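Local coordinates for uncharacterized protein (Desulfovibrio piger ATCC 29098, PDB 4Z48) that is of unknown function but resembles LolA-like outer-membrane lipoprotein-sorting proteins and may bind a lipid-like ligand, at residues G139-D144 and C148-R153; V167-K172 and R177-Y182; K172-R177 and S196-I201. All coordinates share one frame; numbering follows the deposited sequence.

The three contacts lie across the antiparallel strands 133-143, 146-155, 163-171, 177-184 and 189-201, neighbours in that order. Contact 1 closes before the others open, whereas the segments of contacts 2 and 3 alternate along the chain and share K172 and R177. Contacts 1 and 2 are successive hairpins, centres about 7 Å apart, joined by probable backbone hydrogen bonds from L151 N to Q168 O and Y149 N to V170 O. The centre of contact 3 lies about 11 Å from that of contact 2 and 14 Å from that of contact 1. This run of strands, with a corner at L178 and including 133-143, one of the two outermost within the chain, is consistent with the open, curved beta fold of LolA-like proteins.

Contact 1: residues G139-D144 and C148-R153; sequences GEENVD and CYILER
E140 and Y149 both turn CG anti to their carbonyl carbons (chi1 -70° and -62°), and the two side chains run side by side in the same direction from one face of the sheet. The carboxylate stands nearly perpendicular to the phenol ring, and E140 OE2 comes within 3.8 Å of Y149 CE1. Their polar ends are taken elsewhere: E140 OE1 makes a salt bridge with K172, and Y149 OH is hydrogen-bonded to R18. E141 and I150 both project to the other face, which places E141 CB 3.8 Å from I150 CD1. With CG anti to the backbone N and the chain extended, the E141 carboxylate is carried past the same methyl, OE1 lying 3.8 Å from I150 CD1; this oxygen is hydrogen-bonded to W169. V143 CG2 approaches C148 SG at 4.4 Å.

Backbone bonds fix the register. E141 N donates to C148 O at 3.1 Å, and C148 N returns a bond to E141 O at 3.0 Å, so E141 and C148 form an antiparallel hydrogen-bonded pair. E140 and Y149 make the adjoining non-hydrogen-bonded pair. Beyond it, I150 N reaches G139 O at 2.8 Å. The local strand directions differ by 129°, well short of antiparallel, which marks strong twisting. This is a twisted beta hairpin of strands 133-143 and 146-155, at one margin of the LolA-like antiparallel fold.

Contact 2: residues V167-K172 and R177-Y182; sequences VQWVRK and RLRADY
R179 lies over one face of the W169 indole, on the face of the hairpin that carries W169, R179 and D181. R179 CZ stands 3.9 Å from the centroid of the six-membered ring and only 14° off its normal, which satisfies a cation-pi interaction. The guanidinium is nevertheless tilted, its plane 51° from that of the ring, and it dips its NH2 end toward the rim: R179 NH2 comes to 3.2 Å from W169 CE2. A bend at chi3 (73°) folds the arginine back over the indole. W169 NE1 does not bond to R179 NH2, since both are donors; its hydrogen-bond partner is E141. D181 OD2 meets the far end of the ring, 3.7 Å from W169 CH2.

The opposite face of the hairpin, with Q168, V170, R177 and A180, holds a second arginine contact. R177 grips Q168 OE1 side-on with two nitrogens, NE at 2.9 Å and NH2 at 2.8 Å. The oxygen lies in the guanidinium plane, whereas both donors approach from the same face of the amide, displaced from the carbonyl plane. Water 1 donates a third bond to this oxygen and also meets Y182 OH.

In the backbone, L178 N bonds to W169 O at 2.8 Å, while R179 N reaches the same oxygen only weakly, at 3.5 Å. L178 and R179 thus both oppose W169, a classic beta bulge. Water 2 bridges R171 NE and R177 O.

Chemically, R179 is engaged partly by the indole face, and R177 by an amide oxygen and by D128. The salt bridge from D128 to R177 NH1 probably offsets the charge that R177 brings close to R153.

Contact 3: residues K172-R177 and S196-I201; sequences KDTLLR and SRQEKI
The Q198 amide meets T174 at its oxygen edge: T174 OG1 lies in the carbonyl plane, on a lone pair of Q198 OE1, and donates to it at 2.7 Å. The two side chains come from opposite directions. T174 CG2 and L176 CD1 approach the amide at 3.5 Å from Q198 NE2 and 3.4 Å from Q198 OE1 respectively. The amide oxygen is therefore bordered by one donor and two methyl groups.

Two torsions account for the meeting. T174 OG1 sits between its backbone N and carbonyl carbon (chi1 68°), and Q198 CG takes the corresponding position on its own residue (chi1 58°) before the chain extends toward the loop. The threonine hydroxyl also accepts a weak bond from L176 N at 3.4 Å, in the manner of an ST turn; the same oxygen thus has a weak bond within the loop and a short one across the contact. L176 CD1 further packs on Q198 CB at 3.7 Å.

No backbone pairing supports the contact; the nearest CA atoms, those of L176 and Q198, are 8.0 Å apart. Segment 172-177 forms the loop after strand 163-171 and ends at the first residue of strand 177-184, and it leans on strand 189-201. W205 of strand 204-214 touches both T174 and Q198, while L175 packs on L15 and R18 of helix 8-20.

Contact 1: residues G139-D144 and C148-R153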
loop_
_atom_site.group_PDB
_atom_site.type_symbol
_atom_site.label_atom_id
_atom_site.label_comp_id
_atom_site.label_asym_id
_atom_site.label_seq_id
_atom_site.Cartn_x
_atom_site.Cartn_y
_atom_site.Cartn_z
ATOM N N GLY A 139 8.284 21.617 2.371
ATOM C CA GLY A 139 9.368 21.957 3.265
ATOM C C GLY A 139 9.786 20.789 4.115
ATOM O O GLY A 139 9.747 19.640 3.659
ATOM N N GLU A 140 10.220 21.098 5.340
ATOM C CA GLU A 140 10.731 20.128 6.303
ATOM C C GLU A 140 10.169 20.432 7.681
ATOM O O GLU A 140 9.819 21.574 7.975
ATOM C CB GLU A 140 12.282 20.149 6.317
ATOM C CG GLU A 140 12.912 19.571 5.053
ATOM C CD GLU A 140 14.422 19.650 4.943
ATOM O OE1 GLU A 140 15.104 19.570 5.992
ATOM O OE2 GLU A 140 14.927 19.761 3.801
ATOM N N GLU A 141 10.071 19.404 8.517
ATOM C CA GLU A 141 9.529 19.481 9.872
ATOM C C GLU A 141 10.080 18.345 10.705
ATOM O O GLU A 141 10.209 17.222 10.204
ATOM C CB GLU A 141 7.987 19.372 9.803
ATOM C CG GLU A 141 7.237 19.684 11.091
ATOM C CD GLU A 141 5.721 19.621 11.015
ATOM O OE1 GLU A 141 5.179 19.171 9.977
ATOM O OE2 GLU A 141 5.072 20.017 12.010
ATOM N N ASN A 142 10.366 18.615 11.979
ATOM C CA ASN A 142 10.811 17.572 12.904
ATOM C C ASN A 142 9.555 16.982 13.549
ATOM O O ASN A 142 8.819 17.704 14.236
ATOM C CB ASN A 142 11.794 18.124 13.924
ATOM C CG ASN A 142 12.438 17.056 14.772
ATOM O OD1 ASN A 142 11.859 16.586 15.755
ATOM N ND2 ASN A 142 13.646 16.650 14.402
ATOM N N VAL A 143 9.269 15.695 13.266
ATOM C CA VAL A 143 8.064 14.993 13.742
ATOM C C VAL A 143 8.482 13.936 14.784
ATOM O O VAL A 143 9.060 12.898 14.437
ATOM C CB VAL A 143 7.239 14.392 12.563
ATOM C CG1 VAL A 143 5.961 13.714 13.059
ATOM C CG2 VAL A 143 6.904 15.458 11.518
ATOM N N ASP A 144 8.210 14.243 16.070
ATOM C CA ASP A 144 8.546 13.441 17.253
ATOM C C ASP A 144 10.029 12.988 17.218
ATOM O O ASP A 144 10.321 11.787 17.257
ATOM C CB ASP A 144 7.586 12.242 17.421
ATOM C CG ASP A 144 6.146 12.623 17.723
ATOM O OD1 ASP A 144 5.916 13.345 18.723
ATOM O OD2 ASP A 144 5.246 12.157 16.991
ATOM N N CYS A 148 11.900 15.270 8.698
ATOM C CA CYS A 148 11.128 14.833 7.543
ATOM C C CYS A 148 11.028 15.888 6.470
ATOM O O CYS A 148 10.993 17.060 6.785
ATOM C CB CYS A 148 9.708 14.440 7.965
ATOM S SG CYS A 148 9.592 12.994 9.040
ATOM N N TYR A 149 10.818 15.453 5.232
ATOM C CA TYR A 149 10.354 16.290 4.116
ATOM C C TYR A 149 8.814 16.252 4.188
ATOM O O TYR A 149 8.267 15.196 4.533
ATOM C CB TYR A 149 10.777 15.698 2.766
ATOM C CG TYR A 149 12.245 15.571 2.492
ATOM C CD1 TYR A 149 13.001 16.679 2.137
ATOM C CD2 TYR A 149 12.859 14.319 2.451
ATOM C CE1 TYR A 149 14.349 16.563 1.813
ATOM C CE2 TYR A 149 14.216 14.192 2.145
ATOM C CZ TYR A 149 14.950 15.318 1.807
ATOM O OH TYR A 149 16.290 15.229 1.490
ATOM N N ILE A 150 8.136 17.354 3.873
ATOM C CA ILE A 150 6.688 17.424 3.746
ATOM C C ILE A 150 6.434 17.392 2.229
ATOM O O ILE A 150 6.817 18.325 1.516
ATOM C CB ILE A 150 6.016 18.636 4.460
ATOM C CG1 ILE A 150 6.465 18.770 5.951
ATOM C CG2 ILE A 150 4.462 18.530 4.330
ATOM C CD1 ILE A 150 6.373 20.203 6.489
ATOM N N LEU A 151 5.841 16.288 1.736
ATOM C CA LEU A 151 5.600 16.092 0.309
ATOM C C LEU A 151 4.141 15.891 0.037
ATOM O O LEU A 151 3.567 14.885 0.493
ATOM C CB LEU A 151 6.382 14.845 -0.212
ATOM C CG LEU A 151 6.296 14.589 -1.739
ATOM C CD1 LEU A 151 6.869 15.773 -2.535
ATOM C CD2 LEU A 151 7.047 13.324 -2.121
ATOM N N GLU A 152 3.532 16.828 -0.684
ATOM C CA GLU A 152 2.140 16.699 -1.084
ATOM C C GLU A 152 2.093 16.074 -2.449
ATOM O O GLU A 152 2.904 16.439 -3.315
ATOM C CB GLU A 152 1.420 18.059 -1.115
ATOM C CG GLU A 152 1.227 18.714 0.243
ATOM C CD GLU A 152 0.225 19.858 0.293
ATOM O OE1 GLU A 152 -0.524 20.059 -0.693
ATOM O OE2 GLU A 152 0.166 20.535 1.346
ATOM N N ARG A 153 1.161 15.152 -2.661
ATOM C CA ARG A 153 0.969 14.568 -3.984
ATOM C C ARG A 153 -0.520 14.573 -4.309
ATOM O O ARG A 153 -1.334 14.309 -3.440
ATOM C CB ARG A 153 1.628 13.184 -4.131
ATOM C CG ARG A 153 0.909 12.004 -3.547
ATOM C CD ARG A 153 1.643 10.735 -3.882
ATOM N NE ARG A 153 0.966 9.591 -3.285
ATOM C CZ ARG A 153 1.444 8.353 -3.276
ATOM N NH1 ARG A 153 2.632 8.088 -3.808
ATOM N NH2 ARG A 153 0.756 7.376 -2.705
#

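Contact 2: residues V167-K172 and R177-Y182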
loop_
_atom_site.group_PDB
_atom_site.type_symbol
_atom_site.label_atom_id
_atom_site.label_comp_id
_atom_site.label_asym_id
_atom_site.label_seq_id
_atom_site.Cartn_x
_atom_site.Cartn_y
_atom_site.Cartn_z
ATOM N N VAL A 167 -0.874 14.241 1.889
ATOM C CA VAL A 167 0.252 14.944 2.519
ATOM C C VAL A 167 1.100 13.872 3.158
ATOM O O VAL A 167 0.592 13.044 3.929
ATOM C CB VAL A 167 -0.161 16.056 3.518
ATOM C CG1 VAL A 167 1.070 16.758 4.093
ATOM C CG2 VAL A 167 -1.082 17.061 2.845
ATOM N N GLN A 168 2.372 13.820 2.771
ATOM C CA GLN A 168 3.274 12.792 3.288
ATOM C C GLN A 168 4.463 13.382 4.038
ATOM O O GLN A 168 5.101 14.303 3.538
ATOM C CB GLN A 168 3.814 11.939 2.127
ATOM C CG GLN A 168 2.765 11.517 1.139
ATOM C CD GLN A 168 3.352 10.955 -0.114
ATOM O OE1 GLN A 168 3.118 9.792 -0.438
ATOM N NE2 GLN A 168 4.056 11.784 -0.880
ATOM N N TRP A 169 4.746 12.861 5.244
ATOM C CA TRP A 169 5.943 13.216 6.011
ATOM C C TRP A 169 6.938 12.117 5.722
ATOM O O TRP A 169 6.718 10.984 6.137
ATOM C CB TRP A 169 5.618 13.348 7.512
ATOM C CG TRP A 169 4.920 14.628 7.842
ATOM C CD1 TRP A 169 5.492 15.773 8.322
ATOM C CD2 TRP A 169 3.533 14.919 7.652
ATOM N NE1 TRP A 169 4.531 16.746 8.485
ATOM C CE2 TRP A 169 3.325 16.258 8.058
ATOM C CE3 TRP A 169 2.433 14.175 7.178
ATOM C CZ2 TRP A 169 2.063 16.857 8.042
ATOM C CZ3 TRP A 169 1.181 14.775 7.153
ATOM C CH2 TRP A 169 1.000 16.096 7.584
ATOM N N VAL A 170 8.043 12.438 5.009
ATOM C CA VAL A 170 9.030 11.454 4.550
ATOM C C VAL A 170 10.355 11.595 5.311
ATOM O O VAL A 170 10.948 12.666 5.319
ATOM C CB VAL A 170 9.239 11.596 3.012
ATOM C CG1 VAL A 170 10.267 10.590 2.487
ATOM C CG2 VAL A 170 7.909 11.468 2.252
ATOM N N ARG A 171 10.832 10.492 5.924
ATOM C CA ARG A 171 12.105 10.500 6.662
ATOM C C ARG A 171 13.234 10.853 5.746
ATOM O O ARG A 171 13.359 10.256 4.675
ATOM C CB ARG A 171 12.387 9.144 7.302
ATOM C CG ARG A 171 11.352 8.705 8.306
ATOM C CD ARG A 171 11.567 7.252 8.602
ATOM N NE ARG A 171 10.958 6.821 9.862
ATOM C CZ ARG A 171 11.590 6.816 11.033
ATOM N NH1 ARG A 171 12.848 7.242 11.121
ATOM N NH2 ARG A 171 10.964 6.400 12.128
ATOM N N LYS A 172 14.034 11.874 6.130
ATOM C CA LYS A 172 15.150 12.330 5.308
ATOM C C LYS A 172 16.231 11.255 5.147
ATOM O O LYS A 172 16.828 11.144 4.080
ATOM C CB LYS A 172 15.768 13.622 5.885
ATOM C CG LYS A 172 14.822 14.811 5.796
ATOM C CD LYS A 172 15.533 16.092 5.333
ATOM C CE LYS A 172 16.454 16.712 6.349
ATOM N NZ LYS A 172 17.248 17.802 5.719
ATOM N N ARG A 177 8.065 6.795 4.320
ATOM C CA ARG A 177 7.046 7.643 4.949
ATOM C C ARG A 177 7.039 7.378 6.456
ATOM O O ARG A 177 7.219 6.225 6.865
ATOM C CB ARG A 177 5.649 7.292 4.391
ATOM C CG ARG A 177 5.479 7.598 2.914
ATOM C CD ARG A 177 4.232 6.921 2.304
ATOM N NE ARG A 177 4.056 7.432 0.923
ATOM C CZ ARG A 177 4.683 6.944 -0.150
ATOM N NH1 ARG A 177 5.496 5.899 -0.038
ATOM N NH2 ARG A 177 4.493 7.488 -1.343
ATOM N N LEU A 178 6.821 8.427 7.257
ATOM C CA LEU A 178 6.625 8.349 8.687
ATOM C C LEU A 178 5.131 8.519 8.985
ATOM O O LEU A 178 4.588 7.826 9.829
ATOM C CB LEU A 178 7.478 9.410 9.406
ATOM C CG LEU A 178 7.316 9.576 10.915
ATOM C CD1 LEU A 178 7.888 8.403 11.663
ATOM C CD2 LEU A 178 8.011 10.832 11.387
ATOM N N ARG A 179 4.452 9.376 8.235
ATOM C CA ARG A 179 3.054 9.689 8.426
ATOM C C ARG A 179 2.479 10.179 7.099
ATOM O O ARG A 179 3.224 10.695 6.237
ATOM C CB ARG A 179 2.949 10.770 9.547
ATOM C CG ARG A 179 1.629 11.538 9.690
ATOM C CD ARG A 179 1.604 12.462 10.906
ATOM N NE ARG A 179 2.451 13.654 10.736
ATOM C CZ ARG A 179 2.343 14.773 11.452
ATOM N NH1 ARG A 179 1.416 14.882 12.396
ATOM N NH2 ARG A 179 3.161 15.792 11.229
ATOM N N ALA A 180 1.171 10.003 6.912
ATOM C CA ALA A 180 0.486 10.573 5.749
ATOM C C ALA A 180 -0.979 10.846 6.062
ATOM O O ALA A 180 -1.623 10.115 6.831
ATOM C CB ALA A 180 0.621 9.706 4.508
ATOM N N ASP A 181 -1.468 11.964 5.534
ATOM C CA ASP A 181 -2.860 12.378 5.650
ATOM C C ASP A 181 -3.483 12.281 4.297
ATOM O O ASP A 181 -2.906 12.787 3.340
ATOM C CB ASP A 181 -2.989 13.787 6.216
ATOM C CG ASP A 181 -2.670 13.919 7.697
ATOM O OD1 ASP A 181 -2.602 12.888 8.384
ATOM O OD2 ASP A 181 -2.484 15.067 8.164
ATOM N N TYR A 182 -4.652 11.602 4.197
ATOM C CA TYR A 182 -5.392 11.404 2.947
ATOM C C TYR A 182 -6.677 12.194 2.979
ATOM O O TYR A 182 -7.386 12.184 3.990
ATOM C CB TYR A 182 -5.717 9.907 2.694
ATOM C CG TYR A 182 -4.579 8.980 2.303
ATOM C CD1 TYR A 182 -3.248 9.388 2.389
ATOM C CD2 TYR A 182 -4.829 7.654 1.960
ATOM C CE1 TYR A 182 -2.201 8.514 2.078
ATOM C CE2 TYR A 182 -3.797 6.783 1.619
ATOM C CZ TYR A 182 -2.484 7.209 1.696
ATOM O OH TYR A 182 -1.483 6.319 1.380
HETATM O O HOH W 1 1.015 8.289 1.078
HETATM O O HOH W 2 8.737 5.081 8.755
#

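Contact 3: residues K172-R177 and S196-I201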
loop_
_atom_site.group_PDB
_atom_site.type_symbol
_atom_site.label_atom_id
_atom_site.label_comp_id
_atom_site.label_asym_id
_atom_site.label_seq_id
_atom_site.Cartn_x
_atom_site.Cartn_y
_atom_site.Cartn_z
ATOM N N LYS A 172 14.034 11.874 6.130
ATOM C CA LYS A 172 15.150 12.330 5.308
ATOM C C LYS A 172 16.231 11.255 5.147
ATOM O O LYS A 172 16.828 11.144 4.080
ATOM C CB LYS A 172 15.768 13.622 5.885
ATOM C CG LYS A 172 14.822 14.811 5.796
ATOM C CD LYS A 172 15.533 16.092 5.333
ATOM C CE LYS A 172 16.454 16.712 6.349
ATOM N NZ LYS A 172 17.248 17.802 5.719
ATOM N N ASP A 173 16.450 10.445 6.176
ATOM C CA ASP A 173 17.504 9.436 6.175
ATOM C C ASP A 173 17.174 8.178 5.367
ATOM O O ASP A 173 18.041 7.700 4.628
ATOM C CB ASP A 173 17.910 9.046 7.615
ATOM C CG ASP A 173 16.811 8.769 8.627
ATOM O OD1 ASP A 173 15.621 9.030 8.313
ATOM O OD2 ASP A 173 17.142 8.339 9.756
ATOM N N THR A 174 15.980 7.598 5.544
ATOM C CA THR A 174 15.647 6.348 4.862
ATOM C C THR A 174 14.737 6.554 3.617
ATOM O O THR A 174 14.605 5.636 2.813
ATOM C CB THR A 174 14.977 5.408 5.858
ATOM O OG1 THR A 174 13.701 5.943 6.223
ATOM C CG2 THR A 174 15.848 5.151 7.090
ATOM N N LEU A 175 14.080 7.719 3.494
ATOM C CA LEU A 175 13.160 8.038 2.378
ATOM C C LEU A 175 11.857 7.225 2.491
ATOM O O LEU A 175 11.092 7.126 1.532
ATOM C CB LEU A 175 13.835 7.909 0.979
ATOM C CG LEU A 175 15.050 8.851 0.822
ATOM C CD1 LEU A 175 15.796 8.634 -0.505
ATOM C CD2 LEU A 175 14.627 10.312 0.976
ATOM N N LEU A 176 11.597 6.679 3.696
ATOM C CA LEU A 176 10.349 5.989 3.986
ATOM C C LEU A 176 9.373 6.982 4.566
ATOM O O LEU A 176 9.794 7.860 5.301
ATOM C CB LEU A 176 10.559 4.825 4.987
ATOM C CG LEU A 176 11.308 3.594 4.465
ATOM C CD1 LEU A 176 11.365 2.521 5.551
ATOM C CD2 LEU A 176 10.666 3.037 3.184
ATOM N N ARG A 177 8.065 6.795 4.320
ATOM C CA ARG A 177 7.046 7.643 4.949
ATOM C C ARG A 177 7.039 7.378 6.456
ATOM O O ARG A 177 7.219 6.225 6.865
ATOM C CB ARG A 177 5.649 7.292 4.391
ATOM C CG ARG A 177 5.479 7.598 2.914
ATOM C CD ARG A 177 4.232 6.921 2.304
ATOM N NE ARG A 177 4.056 7.432 0.923
ATOM C CZ ARG A 177 4.683 6.944 -0.150
ATOM N NH1 ARG A 177 5.496 5.899 -0.038
ATOM N NH2 ARG A 177 4.493 7.488 -1.343
ATOM N N SER A 196 4.651 3.407 11.811
ATOM C CA SER A 196 5.146 3.380 13.183
ATOM C C SER A 196 6.419 2.546 13.426
ATOM O O SER A 196 6.968 2.580 14.543
ATOM C CB SER A 196 4.042 2.922 14.129
ATOM O OG SER A 196 3.438 1.700 13.706
ATOM N N ARG A 197 6.882 1.802 12.422
ATOM C CA ARG A 197 8.099 1.000 12.545
ATOM C C ARG A 197 8.752 0.781 11.186
ATOM O O ARG A 197 8.090 0.410 10.223
ATOM C CB ARG A 197 7.847 -0.352 13.237
ATOM C CG ARG A 197 9.164 -1.104 13.569
ATOM C CD ARG A 197 8.939 -2.431 14.296
ATOM N NE ARG A 197 8.021 -3.335 13.577
ATOM C CZ ARG A 197 7.316 -4.305 14.156
ATOM N NH1 ARG A 197 7.318 -4.437 15.474
ATOM N NH2 ARG A 197 6.545 -5.108 13.421
ATOM N N GLN A 198 10.075 1.015 11.134
ATOM C CA GLN A 198 10.882 0.775 9.965
ATOM C C GLN A 198 12.046 -0.103 10.368
ATOM O O GLN A 198 12.563 0.001 11.487
ATOM C CB GLN A 198 11.334 2.100 9.265
ATOM C CG GLN A 198 12.139 3.059 10.150
ATOM C CD GLN A 198 13.026 3.988 9.339
ATOM O OE1 GLN A 198 12.775 4.270 8.149
ATOM N NE2 GLN A 198 14.032 4.552 9.987
ATOM N N GLU A 199 12.451 -0.996 9.476
ATOM C CA GLU A 199 13.539 -1.948 9.746
ATOM C C GLU A 199 14.342 -2.134 8.489
ATOM O O GLU A 199 13.768 -2.140 7.407
ATOM C CB GLU A 199 12.979 -3.311 10.208
ATOM C CG GLU A 199 12.425 -3.345 11.620
ATOM C CD GLU A 199 11.835 -4.697 11.950
ATOM O OE1 GLU A 199 12.612 -5.598 12.319
ATOM O OE2 GLU A 199 10.611 -4.884 11.778
ATOM N N LYS A 200 15.654 -2.308 8.622
ATOM C CA LYS A 200 16.481 -2.522 7.443
ATOM C C LYS A 200 16.534 -4.035 7.248
ATOM O O LYS A 200 17.108 -4.753 8.077
ATOM C CB LYS A 200 17.860 -1.879 7.605
ATOM C CG LYS A 200 18.598 -1.686 6.316
ATOM C CD LYS A 200 19.928 -1.013 6.661
ATOM C CE LYS A 200 20.797 -0.749 5.476
ATOM N NZ LYS A 200 22.016 0.006 5.892
ATOM N N ILE A 201 15.836 -4.532 6.218
ATOM C CA ILE A 201 15.755 -5.971 5.968
ATOM C C ILE A 201 16.473 -6.287 4.681
ATOM O O ILE A 201 16.120 -5.749 3.649
ATOM C CB ILE A 201 14.289 -6.476 5.950
ATOM C CG1 ILE A 201 13.604 -6.305 7.328
ATOM C CG2 ILE A 201 14.224 -7.934 5.477
ATOM C CD1 ILE A 201 12.177 -5.848 7.211
#